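PDB 2D4E: 5-carboxymethyl-2-hydroxymuconate semialdehyde dehydrogenase from Thermus thermophilus, which probably catalyses the NAD-dependent oxidation of 5-carboxymethyl-2-hydroxymuconate semialdehyde to the corresponding carboxylic acid. Local coordinates for residues Pro45-Pro49 with Leu112-Gln116; Thr170-Leu176 with Ala198-Thr204; Val280-Leu286 with Lys316-Phe321; Leu427-Asn431 with Leu452-Glu457. All coordinates share one frame; numbering follows the deposited sequence.

Overall arrangement
Along the chain the four contacts follow one another, each closing before the next opens. Contacts 1 and 2 are neighbours, with centres 9 Å apart, and share a sodium ion and one of its waters. Contact 2 also holds NAD at the ends of strands 166-169 and 193-196 of the five-stranded parallel sheet. Contacts 3 and 4 belong to the mixed sheet that includes strands 277-280, 310-314 and 438-442. Their centres are 18 Å apart, and Phe281 meets Leu452 between them. The two pairs are 32 to 38 Å apart, centre to centre, so one serves the metal and cofactor region while the other joins helices to the second sheet.

Contact 1: residues Pro45-Pro49 with Leu112-Gln116; sequences PSLDP and LDAGQ. With NA (sodium ion), chain I.
Ser46 and Asp113 meet round a sodium ion, part of a metal site that ties a β-hairpin strand, 43-48, to the C-terminal end of helix 103-114 in this aldehyde dehydrogenase. Ser46 turns OG anti to its own backbone N (chi1 179°) and reaches the ion with it at 2.7 Å. The same oxygen lies 2.7 Å from Asp113 OD1, a closeness explained by the shared metal and not by a hydrogen bond. Leu47 contributes its backbone, with O bound to sodium at 2.5 Å. Facing it, Asp113 chelates the ion twice, through its carbonyl O at 2.4 Å and through OD1 at 2.5 Å. With chi1 at -155° its carboxylate stands beside its own carbonyl carbon, so that OD1 and the backbone O can grip the same ion. A water and the carbonyl O of Trp200 complete six ligands, while Asp113 OD2 probably accepts a hydrogen bond from Phe203 N, which would steady the carboxylate. Asp48 passes close to Leu112 but spends its charge on Arg19 through OD1, and OD2 takes the N-H of Ala50. Pro49 then presses its ring on the turn that ends the helix, CD lying 3.3 Å from Leu112 O. Gly115, with positive phi (76°), lies just beneath the ring: a CB there would collide with Pro49 CG, which already stands a tight 3.4 Å from Gly115 CA.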
# COMPACT_ATOMS: atom_id res chain seq x y z
N PRO C 45 -48.52 -7.42 -4.29
CA PRO C 45 -48.45 -6.52 -5.45
C PRO C 45 -47.47 -5.37 -5.31
O PRO C 45 -47.06 -5.01 -4.21
CB PRO C 45 -49.88 -6.01 -5.55
CG PRO C 45 -50.23 -5.81 -4.09
CD PRO C 45 -49.65 -7.06 -3.41
N SER C 46 -47.08 -4.82 -6.46
CA SER C 46 -46.20 -3.67 -6.52
C SER C 46 -46.90 -2.67 -7.43
O SER C 46 -47.31 -3.01 -8.54
CB SER C 46 -44.84 -4.02 -7.11
OG SER C 46 -44.03 -2.86 -7.16
N LEU C 47 -47.03 -1.44 -6.95
CA LEU C 47 -47.71 -0.38 -7.68
C LEU C 47 -46.81 0.41 -8.63
O LEU C 47 -45.58 0.41 -8.51
CB LEU C 47 -48.34 0.61 -6.69
CG LEU C 47 -49.13 0.05 -5.50
CD1 LEU C 47 -49.62 1.20 -4.63
CD2 LEU C 47 -50.31 -0.77 -6.01
N ASP C 48 -47.44 1.08 -9.59
CA ASP C 48 -46.77 1.94 -10.54
C ASP C 48 -46.98 3.30 -9.89
O ASP C 48 -48.09 3.83 -9.88
CB ASP C 48 -47.48 1.86 -11.90
CG ASP C 48 -47.01 2.92 -12.89
OD1 ASP C 48 -47.33 2.77 -14.09
OD2 ASP C 48 -46.34 3.89 -12.48
N PRO C 49 -45.91 3.89 -9.32
CA PRO C 49 -45.99 5.19 -8.64
C PRO C 49 -46.61 6.33 -9.43
O PRO C 49 -47.01 7.34 -8.86
CB PRO C 49 -44.55 5.46 -8.24
CG PRO C 49 -43.76 4.73 -9.28
CD PRO C 49 -44.51 3.44 -9.42
N LEU C 112 -40.89 1.96 -14.49
CA LEU C 112 -42.29 1.70 -14.19
C LEU C 112 -42.53 1.38 -12.72
O LEU C 112 -43.50 1.83 -12.12
CB LEU C 112 -42.80 0.53 -15.03
CG LEU C 112 -42.90 0.68 -16.54
CD1 LEU C 112 -43.43 -0.61 -17.15
CD2 LEU C 112 -43.82 1.84 -16.88
N ASP C 113 -41.62 0.59 -12.16
CA ASP C 113 -41.69 0.11 -10.78
C ASP C 113 -41.32 1.13 -9.70
O ASP C 113 -41.95 1.18 -8.65
CB ASP C 113 -40.80 -1.14 -10.67
CG ASP C 113 -41.21 -2.08 -9.54
OD1 ASP C 113 -42.29 -1.89 -8.95
OD2 ASP C 113 -40.45 -3.04 -9.27
N ALA C 114 -40.29 1.94 -9.96
CA ALA C 114 -39.82 2.90 -8.95
C ALA C 114 -40.05 4.39 -9.22
O ALA C 114 -39.67 5.22 -8.39
CB ALA C 114 -38.35 2.64 -8.66
N GLY C 115 -40.63 4.73 -10.36
CA GLY C 115 -40.93 6.12 -10.65
C GLY C 115 -39.88 7.14 -11.08
O GLY C 115 -40.20 8.33 -11.17
N GLN C 116 -38.64 6.72 -11.34
CA GLN C 116 -37.63 7.68 -11.76
C GLN C 116 -37.75 7.92 -13.27
O GLN C 116 -38.24 7.05 -13.99
CB GLN C 116 -36.22 7.17 -11.44
CG GLN C 116 -35.90 7.02 -9.94
CD GLN C 116 -36.02 8.32 -9.16
OE1 GLN C 116 -35.71 9.40 -9.67
NE2 GLN C 116 -36.44 8.22 -7.90
NA NA I . -43.41 -0.26 -7.49
O HOH W 1 -44.25 1.00 -5.54

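Contact 2: residues Thr170-Leu176 with Ala198-Thr204; sequences TPWNAPL and AEWSPFT. With NA (sodium ion), chain I; NAD (nicotinamide-adenine-dinucleotide), chain K.
Trp172 and Ala198 help line the NAD pocket of the Rossmann-like cofactor domain, and a sodium site adjoins them at Trp200. Ala198 presses CB to 3.1 Å from Trp172 N, a tight fit that reflects how closely the two backbones run here. Thr170 O accepts a short hydrogen bond from NAD O3B, and Glu199 OE2 takes the one from O2B at 2.8 Å; the 2'- and 3'-hydroxyls of the adenine ribose both have partners, and the grip of Glu199 on O2B is consistent with a preference for NAD. Trp200 lies beside Trp172 and points the same way, placing CE3 over one face of the Trp172 ring, 3.5 Å from CD1, with the two planes at 50°. Ser201 OG, at chi1 57° between its backbone N and carbonyl carbon, donates to Trp172 O at 2.9 Å and also rests against Pro175 CG. Water 2 bridges Thr170 OG1, Pro171 O and Ala198 N. Further on, Thr204 CG2 meets Leu176 CB at 3.7 Å, the side chains crossing at about a right angle. The two segments follow the adjacent parallel strands 166-169 and 193-196 and lead into helices 175-188 and 203-214, while helix 103-114 packs on Pro175, Ser201 and Thr204.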
# COMPACT_ATOMS: atom_id res chain seq x y z
N THR C 170 -31.47 -4.62 0.05
CA THR C 170 -31.48 -3.31 -0.60
C THR C 170 -32.76 -2.48 -0.54
O THR C 170 -33.84 -3.01 -0.27
CB THR C 170 -31.09 -3.50 -2.07
OG1 THR C 170 -31.88 -4.55 -2.63
CG2 THR C 170 -29.62 -3.88 -2.17
N PRO C 171 -32.66 -1.16 -0.80
CA PRO C 171 -33.77 -0.21 -0.78
C PRO C 171 -34.56 -0.12 -2.08
O PRO C 171 -34.13 -0.61 -3.12
CB PRO C 171 -33.07 1.10 -0.43
CG PRO C 171 -31.80 0.98 -1.20
CD PRO C 171 -31.37 -0.46 -0.96
N TRP C 172 -35.71 0.55 -2.02
CA TRP C 172 -36.60 0.66 -3.18
C TRP C 172 -36.32 1.74 -4.22
O TRP C 172 -36.88 1.68 -5.31
CB TRP C 172 -38.05 0.84 -2.70
CG TRP C 172 -38.26 1.97 -1.72
CD1 TRP C 172 -38.49 1.86 -0.38
CD2 TRP C 172 -38.24 3.38 -2.01
NE1 TRP C 172 -38.61 3.10 0.19
CE2 TRP C 172 -38.46 4.05 -0.79
CE3 TRP C 172 -38.05 4.13 -3.18
CZ2 TRP C 172 -38.50 5.45 -0.69
CZ3 TRP C 172 -38.09 5.53 -3.09
CH2 TRP C 172 -38.31 6.17 -1.85
N ASN C 173 -35.47 2.72 -3.91
CA ASN C 173 -35.24 3.80 -4.86
C ASN C 173 -34.43 3.49 -6.12
O ASN C 173 -34.79 3.93 -7.21
CB ASN C 173 -34.67 5.03 -4.13
CG ASN C 173 -33.23 4.85 -3.71
OD1 ASN C 173 -32.83 3.78 -3.24
ND2 ASN C 173 -32.44 5.90 -3.87
N ALA C 174 -33.36 2.71 -5.98
CA ALA C 174 -32.52 2.36 -7.13
C ALA C 174 -32.12 0.88 -7.07
O ALA C 174 -30.95 0.55 -6.87
CB ALA C 174 -31.26 3.24 -7.15
N PRO C 175 -33.10 -0.02 -7.27
CA PRO C 175 -32.96 -1.48 -7.25
C PRO C 175 -31.75 -2.08 -7.95
O PRO C 175 -30.95 -2.78 -7.33
CB PRO C 175 -34.27 -1.96 -7.87
CG PRO C 175 -35.23 -0.92 -7.42
CD PRO C 175 -34.47 0.36 -7.66
N LEU C 176 -31.61 -1.82 -9.25
CA LEU C 176 -30.49 -2.39 -10.00
C LEU C 176 -29.12 -1.87 -9.57
O LEU C 176 -28.22 -2.65 -9.28
CB LEU C 176 -30.67 -2.14 -11.50
CG LEU C 176 -29.65 -2.88 -12.37
CD1 LEU C 176 -29.89 -4.38 -12.27
CD2 LEU C 176 -29.77 -2.41 -13.81
N ALA C 198 -35.98 -4.53 -1.87
CA ALA C 198 -37.09 -3.76 -1.32
C ALA C 198 -38.40 -4.22 -1.94
O ALA C 198 -38.48 -4.43 -3.15
CB ALA C 198 -36.89 -2.28 -1.59
N GLU C 199 -39.43 -4.38 -1.12
CA GLU C 199 -40.73 -4.84 -1.61
C GLU C 199 -41.50 -3.85 -2.49
O GLU C 199 -42.37 -4.26 -3.25
CB GLU C 199 -41.61 -5.30 -0.43
CG GLU C 199 -41.79 -4.31 0.73
CD GLU C 199 -40.73 -4.45 1.82
OE1 GLU C 199 -41.09 -4.32 3.02
OE2 GLU C 199 -39.54 -4.68 1.50
N TRP C 200 -41.17 -2.56 -2.40
CA TRP C 200 -41.86 -1.56 -3.22
C TRP C 200 -41.43 -1.48 -4.69
O TRP C 200 -42.03 -0.72 -5.46
CB TRP C 200 -41.76 -0.17 -2.57
CG TRP C 200 -42.74 0.05 -1.46
CD1 TRP C 200 -43.83 -0.72 -1.17
CD2 TRP C 200 -42.76 1.15 -0.54
NE1 TRP C 200 -44.53 -0.17 -0.13
CE2 TRP C 200 -43.90 0.97 0.28
CE3 TRP C 200 -41.93 2.26 -0.32
CZ2 TRP C 200 -44.23 1.87 1.31
CZ3 TRP C 200 -42.26 3.15 0.70
CH2 TRP C 200 -43.40 2.95 1.50
N SER C 201 -40.41 -2.24 -5.07
CA SER C 201 -39.91 -2.26 -6.46
C SER C 201 -39.10 -3.55 -6.68
O SER C 201 -37.92 -3.52 -7.01
CB SER C 201 -39.02 -1.04 -6.72
OG SER C 201 -37.93 -0.99 -5.81
N PRO C 202 -39.77 -4.70 -6.55
CA PRO C 202 -39.20 -6.05 -6.70
C PRO C 202 -38.85 -6.58 -8.08
O PRO C 202 -37.96 -7.42 -8.21
CB PRO C 202 -40.27 -6.91 -6.05
CG PRO C 202 -41.52 -6.26 -6.57
CD PRO C 202 -41.24 -4.77 -6.43
N PHE C 203 -39.54 -6.09 -9.11
CA PHE C 203 -39.34 -6.58 -10.47
C PHE C 203 -37.93 -6.65 -11.04
O PHE C 203 -37.53 -7.69 -11.56
CB PHE C 203 -40.25 -5.80 -11.41
CG PHE C 203 -41.70 -5.88 -11.04
CD1 PHE C 203 -42.49 -4.75 -11.01
CD2 PHE C 203 -42.25 -7.10 -10.66
CE1 PHE C 203 -43.82 -4.82 -10.60
CE2 PHE C 203 -43.57 -7.18 -10.24
CZ PHE C 203 -44.36 -6.04 -10.21
N THR C 204 -37.19 -5.56 -10.97
CA THR C 204 -35.84 -5.52 -11.51
C THR C 204 -34.93 -6.63 -10.97
O THR C 204 -34.07 -7.14 -11.70
CB THR C 204 -35.19 -4.15 -11.22
OG1 THR C 204 -35.99 -3.11 -11.80
CG2 THR C 204 -33.79 -4.09 -11.80
NA NA I . -43.41 -0.26 -7.49
PA NAD K . -35.75 0.29 4.50
O1A NAD K . -37.01 0.04 5.20
O2A NAD K . -34.59 0.26 5.41
O5B NAD K . -35.43 -0.79 3.32
C5B NAD K . -34.12 -1.39 3.05
C4B NAD K . -34.29 -2.89 3.07
O4B NAD K . -34.52 -3.21 4.46
C3B NAD K . -35.55 -3.42 2.33
O3B NAD K . -35.19 -4.43 1.36
C2B NAD K . -36.42 -3.94 3.48
O2B NAD K . -37.27 -5.05 3.11
C1B NAD K . -35.38 -4.29 4.52
N9A NAD K . -35.92 -4.35 5.87
C8A NAD K . -36.85 -3.52 6.47
N7A NAD K . -37.14 -3.87 7.75
C5A NAD K . -36.33 -4.99 7.95
C6A NAD K . -36.16 -5.85 9.09
N6A NAD K . -36.81 -5.68 10.25
N1A NAD K . -35.26 -6.90 8.95
C2A NAD K . -34.58 -7.07 7.74
N3A NAD K . -34.68 -6.34 6.64
C4A NAD K . -35.57 -5.30 6.80
O3 NAD K . -35.89 1.62 3.78
PN NAD K . -35.90 2.20 2.30
O1N NAD K . -37.15 2.97 2.18
O2N NAD K . -35.72 1.09 1.35
O5D NAD K . -34.70 3.14 2.58
C5D NAD K . -34.35 4.32 1.90
C4D NAD K . -33.18 4.65 2.77
O4D NAD K . -31.96 4.02 2.31
C3D NAD K . -32.91 6.12 3.03
O3D NAD K . -32.76 6.43 4.43
C2D NAD K . -31.65 6.35 2.20
O2D NAD K . -30.89 7.46 2.70
C1D NAD K . -30.97 5.00 2.32
N1N NAD K . -29.98 4.75 1.26
C2N NAD K . -28.67 4.85 1.71
C3N NAD K . -27.68 4.64 0.76
C7N NAD K . -26.20 4.74 1.12
O7N NAD K . -25.38 4.54 0.24
N7N NAD K . -25.83 5.05 2.37
C4N NAD K . -28.01 4.33 -0.64
C5N NAD K . -29.40 4.26 -0.95
C6N NAD K . -30.43 4.46 -0.07
O HOH W 2 -33.85 -3.11 -3.68
O HOH W 1 -44.25 1.00 -5.54

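Contact 3: residues Val280-Leu286 with Lys316-Phe321; sequences VFADADL and KIFEDF
Phe321 and Val280 come at each other from opposite directions, and the meeting is a CH-pi contact. Val280 CG1 sits over the centre of the phenyl ring, 4.2 Å from its centroid and 12° off the ring normal, while CG2 lies 4.0 Å from CE2 near the rim. The ring is presented this way because Phe321 turns CG anti to its backbone N (chi1 -171°), throwing the side chain off the helix toward the loop. At the ring's edge, close to its plane, the carbonyl O of Leu286 approaches CE1 to 3.7 Å. The CD2 branch of Leu286 touches both Phe321 CD1 and Ile317 CD1, the latter at 4.0 Å. Ile317 holds CG1 between its backbone N and carbonyl carbon (chi1 58°), which brings CD1 to 3.8 Å from Ala282 CA, while CG2 touches Ala282 CB. The Lys316 chain bends about its CG-CD bond, and CD packs 3.6 Å from Ala282 CB with CG close by. With an alanine at Phe321, Val280 CG1 would probably lose the ring face it rests on and a gap would be likely to open beside Leu286. Leu290, Val293 and Val313 also touch the ring. The arrangement belongs to a β-α-β crossover of the mixed sheet: strand 277-280 runs through helix 286-298 to its parallel neighbour 310-314, and helix 315-331 follows, packed beside the crossover helix.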
# COMPACT_ATOMS: atom_id res chain seq x y z
N VAL C 280 -22.60 27.04 1.00
CA VAL C 280 -22.26 27.98 -0.05
C VAL C 280 -21.74 29.27 0.54
O VAL C 280 -22.45 29.97 1.28
CB VAL C 280 -23.48 28.29 -0.93
CG1 VAL C 280 -23.08 29.24 -2.06
CG2 VAL C 280 -24.05 27.00 -1.51
N PHE C 281 -20.49 29.59 0.22
CA PHE C 281 -19.85 30.81 0.71
C PHE C 281 -19.96 31.92 -0.33
O PHE C 281 -20.02 31.66 -1.54
CB PHE C 281 -18.39 30.54 1.05
CG PHE C 281 -18.20 29.74 2.30
CD1 PHE C 281 -18.05 30.37 3.53
CD2 PHE C 281 -18.20 28.34 2.26
CE1 PHE C 281 -17.90 29.63 4.71
CE2 PHE C 281 -18.06 27.59 3.42
CZ PHE C 281 -17.91 28.24 4.65
N ALA C 282 -19.98 33.16 0.15
CA ALA C 282 -20.11 34.32 -0.71
C ALA C 282 -19.03 34.43 -1.79
O ALA C 282 -19.25 35.08 -2.81
CB ALA C 282 -20.12 35.58 0.14
N ASP C 283 -17.88 33.79 -1.59
CA ASP C 283 -16.78 33.89 -2.55
C ASP C 283 -16.73 32.79 -3.62
O ASP C 283 -15.81 32.76 -4.42
CB ASP C 283 -15.45 33.89 -1.80
CG ASP C 283 -15.01 32.49 -1.39
OD1 ASP C 283 -15.90 31.63 -1.19
OD2 ASP C 283 -13.79 32.25 -1.26
N ALA C 284 -17.71 31.90 -3.62
CA ALA C 284 -17.71 30.81 -4.58
C ALA C 284 -18.31 31.18 -5.92
O ALA C 284 -18.86 32.27 -6.08
CB ALA C 284 -18.47 29.62 -4.00
N ASP C 285 -18.17 30.28 -6.88
CA ASP C 285 -18.76 30.49 -8.19
C ASP C 285 -20.24 30.21 -7.92
O ASP C 285 -20.65 29.05 -7.86
CB ASP C 285 -18.20 29.46 -9.18
CG ASP C 285 -18.76 29.64 -10.57
OD1 ASP C 285 -19.96 29.97 -10.69
OD2 ASP C 285 -18.02 29.43 -11.55
N LEU C 286 -21.02 31.26 -7.72
CA LEU C 286 -22.43 31.11 -7.39
C LEU C 286 -23.31 30.55 -8.51
O LEU C 286 -24.38 30.01 -8.26
CB LEU C 286 -23.00 32.45 -6.89
CG LEU C 286 -22.29 32.96 -5.63
CD1 LEU C 286 -22.85 34.31 -5.21
CD2 LEU C 286 -22.45 31.95 -4.50
N LYS C 316 -24.63 37.12 4.16
CA LYS C 316 -24.55 38.23 3.21
C LYS C 316 -25.10 37.95 1.82
O LYS C 316 -25.31 38.87 1.04
CB LYS C 316 -23.11 38.75 3.10
CG LYS C 316 -22.14 37.77 2.44
CD LYS C 316 -20.73 38.36 2.30
CE LYS C 316 -20.05 38.53 3.65
NZ LYS C 316 -18.64 39.01 3.50
N ILE C 317 -25.32 36.68 1.49
CA ILE C 317 -25.86 36.33 0.17
C ILE C 317 -27.08 35.43 0.28
O ILE C 317 -27.61 34.97 -0.73
CB ILE C 317 -24.83 35.59 -0.70
CG1 ILE C 317 -24.37 34.32 0.02
CG2 ILE C 317 -23.68 36.52 -1.04
CD1 ILE C 317 -23.74 33.28 -0.90
N PHE C 318 -27.52 35.19 1.51
CA PHE C 318 -28.66 34.31 1.74
C PHE C 318 -29.91 34.69 0.93
O PHE C 318 -30.45 33.86 0.19
CB PHE C 318 -28.99 34.27 3.24
CG PHE C 318 -29.95 33.19 3.62
CD1 PHE C 318 -31.33 33.39 3.50
CD2 PHE C 318 -29.49 31.96 4.06
CE1 PHE C 318 -32.23 32.38 3.82
CE2 PHE C 318 -30.37 30.93 4.38
CZ PHE C 318 -31.75 31.14 4.26
N GLU C 319 -30.36 35.93 1.08
CA GLU C 319 -31.55 36.40 0.38
C GLU C 319 -31.49 36.20 -1.13
O GLU C 319 -32.41 35.64 -1.73
CB GLU C 319 -31.79 37.88 0.69
CG GLU C 319 -33.12 38.13 1.37
CD GLU C 319 -33.31 37.28 2.61
OE1 GLU C 319 -32.63 37.54 3.63
OE2 GLU C 319 -34.12 36.33 2.57
N ASP C 320 -30.41 36.66 -1.75
CA ASP C 320 -30.28 36.54 -3.19
C ASP C 320 -30.12 35.11 -3.69
O ASP C 320 -30.82 34.69 -4.60
CB ASP C 320 -29.10 37.37 -3.69
CG ASP C 320 -29.03 37.43 -5.20
OD1 ASP C 320 -29.78 38.23 -5.80
OD2 ASP C 320 -28.24 36.67 -5.80
N PHE C 321 -29.19 34.37 -3.09
CA PHE C 321 -28.93 33.00 -3.52
C PHE C 321 -30.13 32.09 -3.30
O PHE C 321 -30.55 31.38 -4.22
CB PHE C 321 -27.71 32.42 -2.79
CG PHE C 321 -27.26 31.09 -3.33
CD1 PHE C 321 -26.52 31.02 -4.51
CD2 PHE C 321 -27.61 29.90 -2.68
CE1 PHE C 321 -26.14 29.78 -5.04
CE2 PHE C 321 -27.23 28.66 -3.20
CZ PHE C 321 -26.49 28.60 -4.39

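Contact 4: residues Leu427-Asn431 with Leu452-Glu457; sequences LRKAN and LALELE
Asn431 lays its amide against the carboxylate of Glu457, the two planes stacked and only 22° apart although the side chains cross at about a right angle. From there the amide grips the chain where helix 446-455 ends. ND2 donates to Glu455 O at 3.1 Å, the acceptor lying in the amide plane, while OD1 receives Glu457 N at 2.9 Å along a nearly straight bond (172°) that arrives from above the carbonyl plane. One side chain thus satisfies a donor and an acceptor on either side of Leu456, the first residue to leave the helix. A leucine in place of Asn431 would probably leave Glu455 O and Glu457 N without these mates and the chain after the helix freer to move. Leu427, its CG anti to the backbone N (chi1 177°), slants across its partners: CD2 lies 3.5 Å from Glu455 CB, CD1 3.7 Å from Leu456 CD2, and CB faces Leu452 CD2. That same Leu456 methyl also meets Ala430 CB at 3.6 Å. The carboxylates have further partners: Glu457 pairs with Lys479, and Glu455 with Arg82 of the second subunit and Arg152 of the third. Helices 423-431 and 446-455 flank strand 438-442 in sequence and cover the mixed sheet, Leu456 resting on that strand and Ala430 on strands 277-280 and 310-314.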
# COMPACT_ATOMS: atom_id res chain seq x y z
N LEU C 427 -19.59 25.27 9.80
CA LEU C 427 -19.09 23.95 10.16
C LEU C 427 -19.86 23.33 11.32
O LEU C 427 -20.21 22.15 11.29
CB LEU C 427 -17.60 24.03 10.54
CG LEU C 427 -16.94 22.73 11.02
CD1 LEU C 427 -16.99 21.69 9.91
CD2 LEU C 427 -15.50 23.02 11.43
N ARG C 428 -20.12 24.14 12.35
CA ARG C 428 -20.85 23.67 13.52
C ARG C 428 -22.23 23.14 13.13
O ARG C 428 -22.61 22.04 13.53
CB ARG C 428 -21.02 24.82 14.53
CG ARG C 428 -21.93 24.50 15.71
CD ARG C 428 -21.96 25.64 16.73
NE ARG C 428 -22.55 26.87 16.18
CZ ARG C 428 -23.85 27.03 15.91
NH1 ARG C 428 -24.71 26.05 16.14
NH2 ARG C 428 -24.28 28.18 15.42
N LYS C 429 -22.97 23.92 12.35
CA LYS C 429 -24.30 23.52 11.91
C LYS C 429 -24.24 22.33 10.95
O LYS C 429 -25.09 21.45 11.00
CB LYS C 429 -25.01 24.69 11.22
CG LYS C 429 -25.39 25.83 12.16
CD LYS C 429 -26.10 26.97 11.44
CE LYS C 429 -26.54 28.03 12.45
NZ LYS C 429 -27.17 29.23 11.82
N ALA C 430 -23.23 22.31 10.09
CA ALA C 430 -23.09 21.21 9.14
C ALA C 430 -22.95 19.88 9.90
O ALA C 430 -23.61 18.90 9.57
CB ALA C 430 -21.87 21.43 8.24
N ASN C 431 -22.10 19.87 10.93
CA ASN C 431 -21.87 18.65 11.71
C ASN C 431 -22.92 18.36 12.77
O ASN C 431 -22.91 17.28 13.36
CB ASN C 431 -20.51 18.70 12.40
CG ASN C 431 -19.36 18.55 11.44
OD1 ASN C 431 -19.54 18.07 10.32
ND2 ASN C 431 -18.16 18.94 11.87
N LEU C 452 -12.22 22.83 5.77
CA LEU C 452 -13.58 22.34 5.98
C LEU C 452 -13.71 20.88 5.55
O LEU C 452 -14.44 20.11 6.17
CB LEU C 452 -14.58 23.19 5.19
CG LEU C 452 -14.89 24.57 5.76
CD1 LEU C 452 -15.73 25.37 4.77
CD2 LEU C 452 -15.62 24.40 7.09
N ALA C 453 -12.99 20.50 4.50
CA ALA C 453 -13.06 19.12 4.03
C ALA C 453 -12.60 18.20 5.17
O ALA C 453 -13.21 17.16 5.43
CB ALA C 453 -12.18 18.93 2.79
N LEU C 454 -11.53 18.59 5.85
CA LEU C 454 -11.00 17.80 6.95
C LEU C 454 -11.88 17.81 8.20
O LEU C 454 -11.94 16.81 8.92
CB LEU C 454 -9.60 18.30 7.33
CG LEU C 454 -8.91 17.50 8.44
CD1 LEU C 454 -8.53 16.13 7.90
CD2 LEU C 454 -7.66 18.23 8.92
N GLU C 455 -12.57 18.92 8.45
CA GLU C 455 -13.43 19.05 9.63
C GLU C 455 -14.86 18.53 9.49
O GLU C 455 -15.50 18.23 10.50
CB GLU C 455 -13.47 20.51 10.07
CG GLU C 455 -12.15 21.07 10.56
CD GLU C 455 -11.69 20.43 11.86
OE1 GLU C 455 -12.46 20.45 12.84
OE2 GLU C 455 -10.56 19.91 11.90
N LEU C 456 -15.38 18.44 8.27
CA LEU C 456 -16.75 17.96 8.07
C LEU C 456 -16.87 16.46 8.34
O LEU C 456 -16.16 15.64 7.75
CB LEU C 456 -17.20 18.28 6.64
CG LEU C 456 -17.46 19.76 6.33
CD1 LEU C 456 -17.52 19.98 4.84
CD2 LEU C 456 -18.76 20.20 6.99
N GLU C 457 -17.77 16.10 9.25
CA GLU C 457 -17.97 14.70 9.61
C GLU C 457 -18.86 14.03 8.58
O GLU C 457 -20.10 14.04 8.66
CB GLU C 457 -18.57 14.63 11.02
CG GLU C 457 -17.80 15.51 12.00
CD GLU C 457 -18.43 15.60 13.38
OE1 GLU C 457 -19.68 15.67 13.47
OE2 GLU C 457 -17.68 15.62 14.37